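Local coordinates for protein flavin-containing monooxygenase (Allium sativum, PDB 6WPU) that uses bound FAD to oxygenate the sulfur of S-allyl-L-cysteine, probably with reduced nicotinamide cofactor and molecular oxygen as in related monooxygenases, at residues A[22-27]-A[45-50]; A[26-31]-A[174-179]; A[39-44]-A[353-358]; A[298-303]-A[332-337]. All coordinates share one frame; numbering follows the deposited sequence.

Interaction 1 of 4, residues A[22-27]-A[45-50]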
# COMPACT_ATOMS: atom_id res chain seq x y z
N THR A 22 -27.11 1.55 14.67
CA THR A 22 -26.84 1.41 13.25
C THR A 22 -26.58 2.79 12.66
O THR A 22 -27.33 3.74 12.93
CB THR A 22 -27.98 0.67 12.54
OG1 THR A 22 -27.72 0.59 11.13
CG2 THR A 22 -29.31 1.36 12.75
N ARG A 23 -25.49 2.92 11.92
CA ARG A 23 -25.10 4.15 11.25
C ARG A 23 -25.09 3.92 9.75
O ARG A 23 -24.97 2.79 9.27
CB ARG A 23 -23.70 4.63 11.70
CG ARG A 23 -23.62 5.03 13.16
CD ARG A 23 -24.70 6.04 13.50
NE ARG A 23 -24.54 6.57 14.85
CZ ARG A 23 -25.51 7.15 15.55
NH1 ARG A 23 -26.72 7.27 15.03
NH2 ARG A 23 -25.26 7.60 16.77
N HIS A 24 -25.23 5.01 9.00
CA HIS A 24 -25.11 5.00 7.55
C HIS A 24 -23.75 5.60 7.18
O HIS A 24 -23.48 6.77 7.50
CB HIS A 24 -26.27 5.77 6.91
CG HIS A 24 -26.28 5.69 5.42
ND1 HIS A 24 -26.34 4.49 4.74
CD2 HIS A 24 -26.22 6.65 4.48
CE1 HIS A 24 -26.32 4.72 3.44
NE2 HIS A 24 -26.26 6.03 3.25
N VAL A 25 -22.91 4.82 6.51
CA VAL A 25 -21.48 5.09 6.40
C VAL A 25 -21.04 5.06 4.94
O VAL A 25 -21.37 4.13 4.19
CB VAL A 25 -20.66 4.06 7.20
CG1 VAL A 25 -19.15 4.46 7.21
CG2 VAL A 25 -21.22 3.94 8.62
N ALA A 26 -20.25 6.06 4.54
CA ALA A 26 -19.66 6.05 3.21
C ALA A 26 -18.30 5.35 3.25
O ALA A 26 -17.53 5.52 4.20
CB ALA A 26 -19.49 7.47 2.67
N ILE A 27 -18.04 4.56 2.22
CA ILE A 27 -16.73 3.94 2.00
C ILE A 27 -16.16 4.49 0.71
O ILE A 27 -16.79 4.37 -0.36
CB ILE A 27 -16.82 2.41 1.96
CG1 ILE A 27 -17.34 1.90 3.30
CG2 ILE A 27 -15.45 1.80 1.64
CD1 ILE A 27 -17.91 0.57 3.20
N GLY A 45 -24.04 -4.32 11.57
CA GLY A 45 -25.39 -3.78 11.48
C GLY A 45 -25.51 -2.44 10.77
O GLY A 45 -26.62 -1.92 10.66
N HIS A 46 -24.41 -1.87 10.29
CA HIS A 46 -24.45 -0.57 9.62
C HIS A 46 -24.88 -0.71 8.17
O HIS A 46 -24.70 -1.76 7.55
CB HIS A 46 -23.08 0.11 9.68
CG HIS A 46 -22.54 0.25 11.06
ND1 HIS A 46 -23.19 0.98 12.04
CD2 HIS A 46 -21.43 -0.26 11.65
CE1 HIS A 46 -22.50 0.92 13.16
NE2 HIS A 46 -21.43 0.18 12.95
N THR A 47 -25.44 0.36 7.63
CA THR A 47 -25.66 0.48 6.19
C THR A 47 -24.53 1.31 5.58
O THR A 47 -23.87 2.11 6.26
CB THR A 47 -27.02 1.12 5.89
OG1 THR A 47 -27.06 2.44 6.44
CG2 THR A 47 -28.15 0.30 6.49
N THR A 48 -24.28 1.11 4.29
CA THR A 48 -23.12 1.71 3.65
C THR A 48 -23.46 2.10 2.23
O THR A 48 -24.37 1.54 1.61
CB THR A 48 -21.90 0.77 3.58
OG1 THR A 48 -22.22 -0.37 2.77
CG2 THR A 48 -21.46 0.29 4.96
N THR A 49 -22.71 3.08 1.73
CA THR A 49 -22.61 3.36 0.30
C THR A 49 -21.13 3.30 -0.05
O THR A 49 -20.31 4.00 0.56
CB THR A 49 -23.20 4.73 -0.06
OG1 THR A 49 -24.59 4.77 0.31
CG2 THR A 49 -23.06 5.00 -1.55
N ILE A 50 -20.78 2.46 -1.02
CA ILE A 50 -19.40 2.26 -1.43
C ILE A 50 -19.18 2.98 -2.75
O ILE A 50 -19.88 2.71 -3.73
CB ILE A 50 -19.06 0.77 -1.56
CG1 ILE A 50 -19.57 -0.00 -0.33
CG2 ILE A 50 -17.57 0.60 -1.79
CD1 ILE A 50 -19.77 -1.49 -0.59
O HOH W 1 -28.39 2.65 8.96
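His-24 and Thr-47 are brought together by their first torsions: the imidazole CG lies anti to the His-24 backbone N (chi1 -174°), and the hydroxyl of Thr-47 is placed between its own N and carbonyl carbon (chi1 61°). This puts His-24 ND1 and Thr-47 OG1 at 2.8 Å, hydrogen-bonded at the edge of the ring and near its plane. NE2 of the same ring bonds Glu-171, which also bonds the hydroxyl of Thr-49, so both ring nitrogens are engaged and the ring rotation is fixed. One water links the hydroxyls of Thr-47 and Thr-22, and Thr-22 OG1 donates to Gly-45 O at 2.8 Å. Gly-45 itself, with positive phi, ends the preceding helix in a Schellman motif.

His-46 is held in a similar way. Its ND1 accepts the backbone N-H of Arg-23 at 3.0 Å, almost in the ring plane, while NE2 reaches Ala-355 O; this pairing is consistent with a proton on NE2. Alternating backbone bonds then zip the parallel strands, from Thr-47 N to Arg-23 O (3.0 Å) through to Ile-27 N on Thr-49 O (2.9 Å). The short strand axes run 4.6 Å apart at 23°. On the face carrying Val-25 and Thr-48, Ile-27 and Ile-50 run alongside each other in the same direction, with CD1 of Ile-27 at 3.9 Å from CG1 of Ile-50. Ala-38 of helix 32-43 packs on both isoleucines, and Leu-41 on Ile-27 and Thr-48. Strand 24-28, that helix and strand 47-52 form the beta-alpha-beta unit that opens a Rossmann-type dinucleotide-binding fold.

Interaction 2 of 4, residues A[26-31]-A[174-179]. With FAD (flavin-adenine dinucleotide), chain B.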
# COMPACT_ATOMS: atom_id res chain seq x y z
N ALA A 26 -20.25 6.06 4.54
CA ALA A 26 -19.66 6.05 3.21
C ALA A 26 -18.30 5.35 3.25
O ALA A 26 -17.53 5.52 4.20
CB ALA A 26 -19.49 7.47 2.67
N ILE A 27 -18.04 4.56 2.22
CA ILE A 27 -16.73 3.94 2.00
C ILE A 27 -16.16 4.49 0.71
O ILE A 27 -16.79 4.37 -0.36
CB ILE A 27 -16.82 2.41 1.96
CG1 ILE A 27 -17.34 1.90 3.30
CG2 ILE A 27 -15.45 1.80 1.64
CD1 ILE A 27 -17.91 0.57 3.20
N ILE A 28 -15.00 5.11 0.80
CA ILE A 28 -14.36 5.72 -0.36
C ILE A 28 -13.27 4.77 -0.81
O ILE A 28 -12.20 4.70 -0.20
CB ILE A 28 -13.81 7.11 -0.03
CG1 ILE A 28 -14.94 7.99 0.50
CG2 ILE A 28 -13.17 7.74 -1.28
CD1 ILE A 28 -14.47 9.32 0.93
N GLY A 29 -13.55 4.02 -1.88
CA GLY A 29 -12.62 3.12 -2.55
C GLY A 29 -13.05 1.68 -2.35
O GLY A 29 -13.55 1.30 -1.28
N ALA A 30 -12.90 0.86 -3.40
CA ALA A 30 -13.20 -0.57 -3.31
C ALA A 30 -12.00 -1.42 -3.72
O ALA A 30 -12.12 -2.41 -4.45
CB ALA A 30 -14.42 -0.93 -4.16
N GLY A 31 -10.80 -1.02 -3.27
CA GLY A 31 -9.68 -1.93 -3.22
C GLY A 31 -9.86 -2.87 -2.04
O GLY A 31 -10.94 -2.95 -1.44
N ASP A 174 -23.70 9.48 8.26
CA ASP A 174 -23.27 9.61 9.65
C ASP A 174 -21.75 9.55 9.78
O ASP A 174 -21.18 10.15 10.70
CB ASP A 174 -23.87 8.50 10.50
CG ASP A 174 -25.39 8.56 10.55
OD1 ASP A 174 -25.94 9.65 10.82
OD2 ASP A 174 -26.02 7.50 10.30
N ALA A 175 -21.09 8.80 8.90
CA ALA A 175 -19.66 8.55 9.04
C ALA A 175 -19.08 8.26 7.67
O ALA A 175 -19.77 7.80 6.76
CB ALA A 175 -19.38 7.39 10.02
N VAL A 176 -17.79 8.53 7.53
CA VAL A 176 -17.06 8.31 6.29
C VAL A 176 -15.79 7.53 6.62
O VAL A 176 -15.04 7.93 7.52
CB VAL A 176 -16.70 9.64 5.61
CG1 VAL A 176 -15.77 9.40 4.39
CG2 VAL A 176 -17.95 10.38 5.19
N VAL A 177 -15.56 6.43 5.91
CA VAL A 177 -14.32 5.67 6.03
C VAL A 177 -13.52 5.85 4.74
O VAL A 177 -13.99 5.46 3.66
CB VAL A 177 -14.56 4.19 6.32
CG1 VAL A 177 -13.23 3.52 6.61
CG2 VAL A 177 -15.54 3.98 7.48
N VAL A 178 -12.32 6.40 4.85
CA VAL A 178 -11.48 6.69 3.68
C VAL A 178 -10.60 5.48 3.41
O VAL A 178 -9.76 5.10 4.25
CB VAL A 178 -10.64 7.95 3.90
CG1 VAL A 178 -9.70 8.20 2.69
CG2 VAL A 178 -11.54 9.16 4.12
N CYS A 179 -10.78 4.85 2.24
CA CYS A 179 -10.07 3.64 1.85
C CYS A 179 -9.43 3.79 0.47
O CYS A 179 -9.50 2.89 -0.38
CB CYS A 179 -11.01 2.44 1.85
SG CYS A 179 -11.84 2.11 3.42
PA FAD B . -5.78 0.36 -3.31
O1A FAD B . -5.48 -1.05 -3.83
O2A FAD B . -5.09 1.51 -3.85
O5B FAD B . -7.22 0.76 -3.53
C5B FAD B . -7.81 2.05 -3.37
C4B FAD B . -9.11 2.17 -4.20
O4B FAD B . -9.80 3.37 -4.00
C3B FAD B . -8.87 2.03 -5.68
O3B FAD B . -9.71 1.07 -6.23
C2B FAD B . -9.19 3.38 -6.23
O2B FAD B . -9.70 3.33 -7.52
C1B FAD B . -10.22 3.85 -5.25
N9A FAD B . -10.31 5.29 -5.15
C8A FAD B . -9.25 6.17 -5.00
N7A FAD B . -9.70 7.43 -4.95
C5A FAD B . -11.09 7.43 -5.09
C6A FAD B . -12.07 8.42 -5.13
N6A FAD B . -11.73 9.82 -4.99
N1A FAD B . -13.36 8.08 -5.26
C2A FAD B . -13.74 6.78 -5.39
N3A FAD B . -12.83 5.78 -5.37
C4A FAD B . -11.50 6.07 -5.22
N1 FAD B . 0.47 -6.34 -0.27
C2 FAD B . 0.46 -7.76 -0.07
O2 FAD B . -0.34 -8.31 0.87
N3 FAD B . 1.34 -8.57 -0.76
C4 FAD B . 2.18 -8.04 -1.71
O4 FAD B . 3.04 -8.82 -2.41
C4X FAD B . 2.06 -6.63 -2.12
N5 FAD B . 2.74 -6.16 -3.23
C5X FAD B . 2.58 -4.83 -3.62
C6 FAD B . 3.27 -4.36 -4.74
C7 FAD B . 3.10 -3.03 -5.13
C7M FAD B . 3.86 -2.53 -6.33
C8 FAD B . 2.25 -2.19 -4.43
C8M FAD B . 2.05 -0.76 -4.82
C9 FAD B . 1.55 -2.66 -3.31
C9A FAD B . 1.72 -3.98 -2.90
N10 FAD B . 0.99 -4.47 -1.76
C10 FAD B . 1.15 -5.80 -1.36
C1' FAD B . 0.13 -3.56 -0.99
C2' FAD B . -1.25 -3.21 -1.51
O2' FAD B . -1.36 -1.85 -1.53
C3' FAD B . -2.22 -3.76 -0.50
O3' FAD B . -2.15 -5.11 -0.71
C4' FAD B . -3.67 -3.31 -0.66
O4' FAD B . -4.01 -3.49 -1.99
C5' FAD B . -4.01 -1.89 -0.20
O5' FAD B . -5.25 -1.66 -0.80
P FAD B . -6.20 -0.40 -0.71
O1P FAD B . -7.72 -0.80 -0.80
O2P FAD B . -5.69 0.39 0.57
O3P FAD B . -5.55 0.60 -1.85
O HOH W 2 -9.98 0.36 -1.00
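Ile-28 reaches across to Val-176 and Val-178 with its delta methyl. Its CG1 is anti to the carbonyl carbon (chi1 -56°) and the chain then runs straight on (chi2 176°), which carries CD1 to 3.7 Å from CG1 of Val-176 and 4.3 Å from CG2 of Val-178. The other branch, CG2, lies over one face of the FAD adenine, 4.0 Å from N1A. With an alanine here, the contacts of both branches would be lost, which would probably open a gap beside the two valines and leave that face of the purine less firmly covered.

On the same face of the sheet, CB of Ala-26 meets CG2 of Val-176 at 4.1 Å. The opposite face holds Ile-27 and Val-177, and there CG2 of Ile-27 approaches the thiol: Cys-179 SG lies 4.0 Å away. Backbone bonds alternate between the parallel strands; the one from Val-177 N to Ala-26 O, 2.8 Å long, is almost straight at the hydrogen (179°).

Beyond the strand end, a beta carbon on Gly-29 would collide with Cys-179 O, and the bare CA of Gly-29 comes within 3.2 Å of the ribose oxygen O4B of FAD. A water donates to Cys-179 O, just past the end of strand 175-178, and to the phosphate oxygen O1P, and accepts a weak bond from Gly-31 N, linking both segments to the pyrophosphate. Gly-31 stands at the N-cap of the next helix. Strand, tight glycine turn and helix beside a dinucleotide are consistent with the GxGxxG motif of the Rossmann-type FAD site.

Interaction 3 of 4, residues A[39-44]-A[353-358]. With SO4 (sulfate ion), chain C.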
# COMPACT_ATOMS: atom_id res chain seq x y z
N ARG A 39 -17.55 -5.19 4.36
CA ARG A 39 -17.99 -6.40 5.05
C ARG A 39 -18.12 -6.16 6.55
O ARG A 39 -19.14 -6.50 7.16
CB ARG A 39 -17.02 -7.54 4.77
CG ARG A 39 -17.41 -8.85 5.46
CD ARG A 39 -16.30 -9.88 5.28
NE ARG A 39 -15.22 -9.67 6.24
CZ ARG A 39 -14.20 -10.51 6.43
NH1 ARG A 39 -14.10 -11.63 5.71
NH2 ARG A 39 -13.29 -10.23 7.36
N GLU A 40 -17.10 -5.54 7.16
CA GLU A 40 -17.10 -5.39 8.61
C GLU A 40 -18.17 -4.42 9.09
O GLU A 40 -18.74 -4.61 10.16
CB GLU A 40 -15.71 -4.96 9.09
CG GLU A 40 -14.63 -6.02 8.85
CD GLU A 40 -14.93 -7.34 9.56
OE1 GLU A 40 -15.29 -7.31 10.75
OE2 GLU A 40 -14.83 -8.41 8.91
N LEU A 41 -18.45 -3.37 8.31
CA LEU A 41 -19.56 -2.48 8.65
C LEU A 41 -20.89 -3.22 8.56
O LEU A 41 -21.74 -3.08 9.45
CB LEU A 41 -19.56 -1.25 7.73
CG LEU A 41 -18.41 -0.26 7.96
CD1 LEU A 41 -18.29 0.76 6.81
CD2 LEU A 41 -18.59 0.44 9.28
N ARG A 42 -21.08 -4.02 7.50
CA ARG A 42 -22.32 -4.78 7.37
C ARG A 42 -22.49 -5.77 8.51
O ARG A 42 -23.58 -5.91 9.07
CB ARG A 42 -22.35 -5.49 6.01
CG ARG A 42 -23.70 -6.20 5.71
CD ARG A 42 -23.62 -7.71 5.99
NE ARG A 42 -22.57 -8.35 5.21
CZ ARG A 42 -21.96 -9.48 5.56
NH1 ARG A 42 -22.30 -10.09 6.70
NH2 ARG A 42 -21.00 -9.99 4.79
N ARG A 43 -21.41 -6.46 8.89
CA ARG A 43 -21.49 -7.46 9.95
C ARG A 43 -21.93 -6.84 11.27
O ARG A 43 -22.54 -7.52 12.09
CB ARG A 43 -20.15 -8.15 10.15
CG ARG A 43 -19.80 -9.13 9.08
CD ARG A 43 -18.40 -9.65 9.29
NE ARG A 43 -18.23 -10.89 8.55
CZ ARG A 43 -17.10 -11.56 8.45
NH1 ARG A 43 -15.99 -11.10 9.02
NH2 ARG A 43 -17.08 -12.69 7.76
N GLU A 44 -21.60 -5.58 11.49
CA GLU A 44 -21.93 -4.90 12.73
C GLU A 44 -23.29 -4.19 12.67
O GLU A 44 -23.66 -3.53 13.64
CB GLU A 44 -20.80 -3.91 13.07
CG GLU A 44 -20.77 -3.35 14.47
CD GLU A 44 -20.52 -4.38 15.56
OE1 GLU A 44 -20.15 -5.54 15.25
OE2 GLU A 44 -20.68 -4.01 16.73
N TRP A 353 -12.62 -2.70 14.15
CA TRP A 353 -12.59 -1.75 15.25
C TRP A 353 -13.51 -0.57 14.96
O TRP A 353 -14.32 -0.17 15.82
CB TRP A 353 -11.16 -1.28 15.46
CG TRP A 353 -10.93 -0.36 16.61
CD1 TRP A 353 -11.47 -0.46 17.87
CD2 TRP A 353 -10.10 0.80 16.62
NE1 TRP A 353 -11.02 0.58 18.66
CE2 TRP A 353 -10.17 1.36 17.91
CE3 TRP A 353 -9.30 1.43 15.65
CZ2 TRP A 353 -9.47 2.52 18.27
CZ3 TRP A 353 -8.60 2.57 16.01
CH2 TRP A 353 -8.69 3.10 17.31
N ILE A 354 -13.40 0.01 13.76
CA ILE A 354 -14.22 1.16 13.39
C ILE A 354 -15.70 0.81 13.51
O ILE A 354 -16.49 1.57 14.08
CB ILE A 354 -13.87 1.64 11.98
CG1 ILE A 354 -12.47 2.24 11.92
CG2 ILE A 354 -14.91 2.66 11.48
CD1 ILE A 354 -12.00 2.41 10.46
N ALA A 355 -16.10 -0.35 12.97
CA ALA A 355 -17.51 -0.73 12.98
C ALA A 355 -18.04 -0.88 14.40
O ALA A 355 -19.15 -0.42 14.71
CB ALA A 355 -17.71 -2.04 12.20
N ALA A 356 -17.24 -1.49 15.29
CA ALA A 356 -17.66 -1.67 16.67
C ALA A 356 -17.74 -0.34 17.41
O ALA A 356 -18.59 -0.17 18.30
CB ALA A 356 -16.71 -2.63 17.38
N VAL A 357 -16.86 0.61 17.08
CA VAL A 357 -16.97 1.95 17.65
C VAL A 357 -18.25 2.63 17.17
O VAL A 357 -19.06 3.12 17.97
CB VAL A 357 -15.72 2.78 17.30
CG1 VAL A 357 -15.95 4.25 17.64
CG2 VAL A 357 -14.50 2.25 18.03
N LEU A 358 -18.47 2.64 15.85
CA LEU A 358 -19.65 3.30 15.29
C LEU A 358 -20.95 2.73 15.84
O LEU A 358 -21.94 3.47 16.00
CB LEU A 358 -19.65 3.20 13.76
CG LEU A 358 -18.59 4.10 13.10
CD1 LEU A 358 -18.54 3.88 11.61
CD2 LEU A 358 -18.89 5.56 13.44
S SO4 C . -20.69 -13.30 6.82
O1 SO4 C . -20.96 -12.83 5.46
O2 SO4 C . -19.51 -14.16 6.82
O3 SO4 C . -20.49 -12.17 7.71
O4 SO4 C . -21.86 -14.03 7.29
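Leu-41 and Ala-355 mark where the two helices come together, their CA atoms 5.1 Å apart. The short axes of 39-43 and 353-358 approach to 8.6 Å and cross at -32°, running in broadly the same direction. Such closeness is consistent with the small side chain at Ala-355, whose CB points at the other helix and sits 3.4 Å from the backbone oxygen Glu-40 O.

Around that methyl, CD2 of Leu-41 packs at 3.9 Å from CB of Ala-355, and also touches CD1 of Leu-358. Glu-44, just past the C-terminal end of helix 32-43, meets Ala-355 too. Its chi1 (-166°), with CG anti to the backbone N, sets CG against Ala-355 O at 3.4 Å, and the bend at chi2 (65°) turns the carboxylate toward the CA of Ala-356. OE2 is taken by Ser-359 OG and, in a salt bridge, by Arg-361. An alanine in place of Glu-44 would probably leave Arg-361 without this carboxylate mate and strip the aliphatic cover from Ala-355 O, which His-46 NE2 also binds.

Beside this packing, Arg-39 grips Glu-40 side-on, NE and NH2 both reaching OE2, the latter at 2.8 Å; Arg-43 NH1 adds a weak third bond. Lys-352, on the partner helix, pairs with OE1 of Glu-40. A sulfate, probably a crystallisation additive, is held by Arg-42 and Arg-43, with Arg-43 NE 2.7 Å from its O3. Since Leu-41 and Leu-358 both rest on Val-25, the contact is helix-helix packing over one face of the parallel Rossmann-type sheet.

Interaction 4 of 4, residues A[298-303]-A[332-337]; sequences YNFPFL and LSFVGI
The ring of Phe-300 receives the edge of Phe-334 over one face, in a T-shaped (edge-to-face) pair with centroids 5.1 Å apart and planes at 61°. Phe-334 CE2 stands 3.6 Å above the Phe-300 ring plane, offset toward its rim. At the edge of Phe-300, near its plane, CZ meets Ile-337 CD1 at 4.1 Å. Phe-334 is touched at its own edge by Leu-303, whose CG is anti to the backbone N (chi1 -176°); this sends CD2 to 3.4 Å from Phe-334 CZ. The Tyr-298 ring carries Ile-337 O at its edge, in plane, and Tyr-298 OH donates to Ile-337 O at 2.7 Å, tilted 34° from the carbonyl plane. CG2 of Ile-337 packs alongside, 3.8 Å from Tyr-298 CE2.

A type I turn from Phe-300 to Leu-303 presents both of these side chains to the strand, and CB of Phe-300 lies over one face of Phe-302, which touches FAD. Val-178 of the adjoining strand 175-178 packs on Phe-300 and Phe-334. The loop 298-303 thus covers one side of the outermost strand 332-334, while helix 343-358 covers the other at Ser-333 and, just past the strand, Val-335.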
# COMPACT_ATOMS: atom_id res chain seq x y z
N TYR A 298 0.81 10.09 0.56
CA TYR A 298 -0.62 10.13 0.82
C TYR A 298 -1.23 11.27 0.04
O TYR A 298 -0.60 12.31 -0.15
CB TYR A 298 -0.88 10.31 2.31
CG TYR A 298 -0.34 9.17 3.14
CD1 TYR A 298 0.90 9.26 3.76
CD2 TYR A 298 -1.06 7.97 3.26
CE1 TYR A 298 1.41 8.21 4.51
CE2 TYR A 298 -0.57 6.92 4.01
CZ TYR A 298 0.68 7.04 4.63
OH TYR A 298 1.21 6.00 5.38
N ASN A 299 -2.47 11.09 -0.41
CA ASN A 299 -3.10 12.10 -1.25
C ASN A 299 -4.61 11.94 -1.14
O ASN A 299 -5.15 10.94 -1.61
CB ASN A 299 -2.62 11.94 -2.70
CG ASN A 299 -3.10 13.04 -3.61
OD1 ASN A 299 -3.09 14.20 -3.24
ND2 ASN A 299 -3.55 12.67 -4.80
N PHE A 300 -5.29 12.92 -0.51
CA PHE A 300 -6.76 12.95 -0.40
C PHE A 300 -7.31 14.28 -0.90
O PHE A 300 -7.81 15.08 -0.11
CB PHE A 300 -7.25 12.78 1.04
CG PHE A 300 -6.42 11.92 1.88
CD1 PHE A 300 -5.52 12.47 2.77
CD2 PHE A 300 -6.58 10.55 1.84
CE1 PHE A 300 -4.75 11.67 3.58
CE2 PHE A 300 -5.81 9.73 2.66
CZ PHE A 300 -4.89 10.30 3.53
N PRO A 301 -7.26 14.52 -2.21
CA PRO A 301 -7.72 15.84 -2.70
C PRO A 301 -9.19 16.14 -2.37
O PRO A 301 -9.57 17.30 -2.20
CB PRO A 301 -7.46 15.75 -4.21
CG PRO A 301 -7.40 14.27 -4.51
CD PRO A 301 -6.83 13.62 -3.29
N PHE A 302 -10.01 15.11 -2.23
CA PHE A 302 -11.44 15.32 -2.01
C PHE A 302 -11.77 15.73 -0.58
O PHE A 302 -12.90 16.14 -0.31
CB PHE A 302 -12.17 14.04 -2.36
CG PHE A 302 -11.56 12.81 -1.74
CD1 PHE A 302 -11.87 12.45 -0.44
CD2 PHE A 302 -10.64 12.04 -2.45
CE1 PHE A 302 -11.30 11.32 0.16
CE2 PHE A 302 -10.07 10.91 -1.86
CZ PHE A 302 -10.41 10.55 -0.55
N LEU A 303 -10.82 15.61 0.35
CA LEU A 303 -11.15 15.63 1.77
C LEU A 303 -11.00 17.04 2.32
O LEU A 303 -9.91 17.61 2.31
CB LEU A 303 -10.26 14.65 2.52
CG LEU A 303 -10.59 14.51 4.00
CD1 LEU A 303 -12.08 14.20 4.19
CD2 LEU A 303 -9.70 13.45 4.62
N LEU A 332 -15.22 10.29 11.11
CA LEU A 332 -14.26 10.19 10.02
C LEU A 332 -13.15 9.25 10.45
O LEU A 332 -12.65 9.34 11.58
CB LEU A 332 -13.71 11.57 9.64
CG LEU A 332 -12.67 11.56 8.50
CD1 LEU A 332 -13.32 11.17 7.17
CD2 LEU A 332 -11.98 12.90 8.40
N SER A 333 -12.79 8.31 9.58
CA SER A 333 -11.73 7.36 9.87
C SER A 333 -11.02 6.96 8.57
O SER A 333 -11.54 7.17 7.46
CB SER A 333 -12.28 6.12 10.57
OG SER A 333 -13.21 5.46 9.74
N PHE A 334 -9.82 6.39 8.73
CA PHE A 334 -8.98 5.97 7.61
C PHE A 334 -8.59 4.51 7.78
O PHE A 334 -8.12 4.13 8.85
CB PHE A 334 -7.71 6.83 7.51
CG PHE A 334 -7.96 8.28 7.20
CD1 PHE A 334 -8.40 9.14 8.19
CD2 PHE A 334 -7.74 8.78 5.92
CE1 PHE A 334 -8.64 10.49 7.91
CE2 PHE A 334 -7.97 10.12 5.63
CZ PHE A 334 -8.42 10.97 6.63
N VAL A 335 -8.75 3.71 6.72
CA VAL A 335 -8.31 2.32 6.73
C VAL A 335 -7.12 2.17 5.78
O VAL A 335 -7.16 2.64 4.64
CB VAL A 335 -9.45 1.35 6.34
CG1 VAL A 335 -8.92 -0.08 6.22
CG2 VAL A 335 -10.54 1.37 7.40
N GLY A 336 -6.05 1.54 6.27
CA GLY A 336 -4.92 1.22 5.42
C GLY A 336 -3.84 2.27 5.33
O GLY A 336 -3.03 2.22 4.40
N ILE A 337 -3.80 3.23 6.27
CA ILE A 337 -2.70 4.19 6.31
C ILE A 337 -1.34 3.53 6.56
O ILE A 337 -0.37 3.89 5.87
CB ILE A 337 -3.00 5.29 7.35
CG1 ILE A 337 -4.23 6.14 6.96
CG2 ILE A 337 -1.78 6.17 7.57
CD1 ILE A 337 -4.07 6.90 5.68

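How the interactions relate
Interactions 1, 2 and 4 reach one parallel sheet, in which strands 47-52, 24-28, 175-178 and 332-334 lie in that order. Interactions 1 and 2 share strand 24-28, Ala-26 and Ile-27, and have centres about 9 Å apart; interaction 2 adjoins interaction 4 at the same spacing, where Val-178 N bonds Ser-333 O. The helices of interaction 3 lie against this sheet, and His-46 NE2 joins interaction 1 to Ala-355 O. Along the chain, interaction 4 follows 1 and 2 and is nested in the loop closed by interaction 3. Residues more than 300 positions apart are thereby brought into one FAD-binding, probably Rossmann-type, unit, with interactions 2 and 4 supplying residues beside the cofactor.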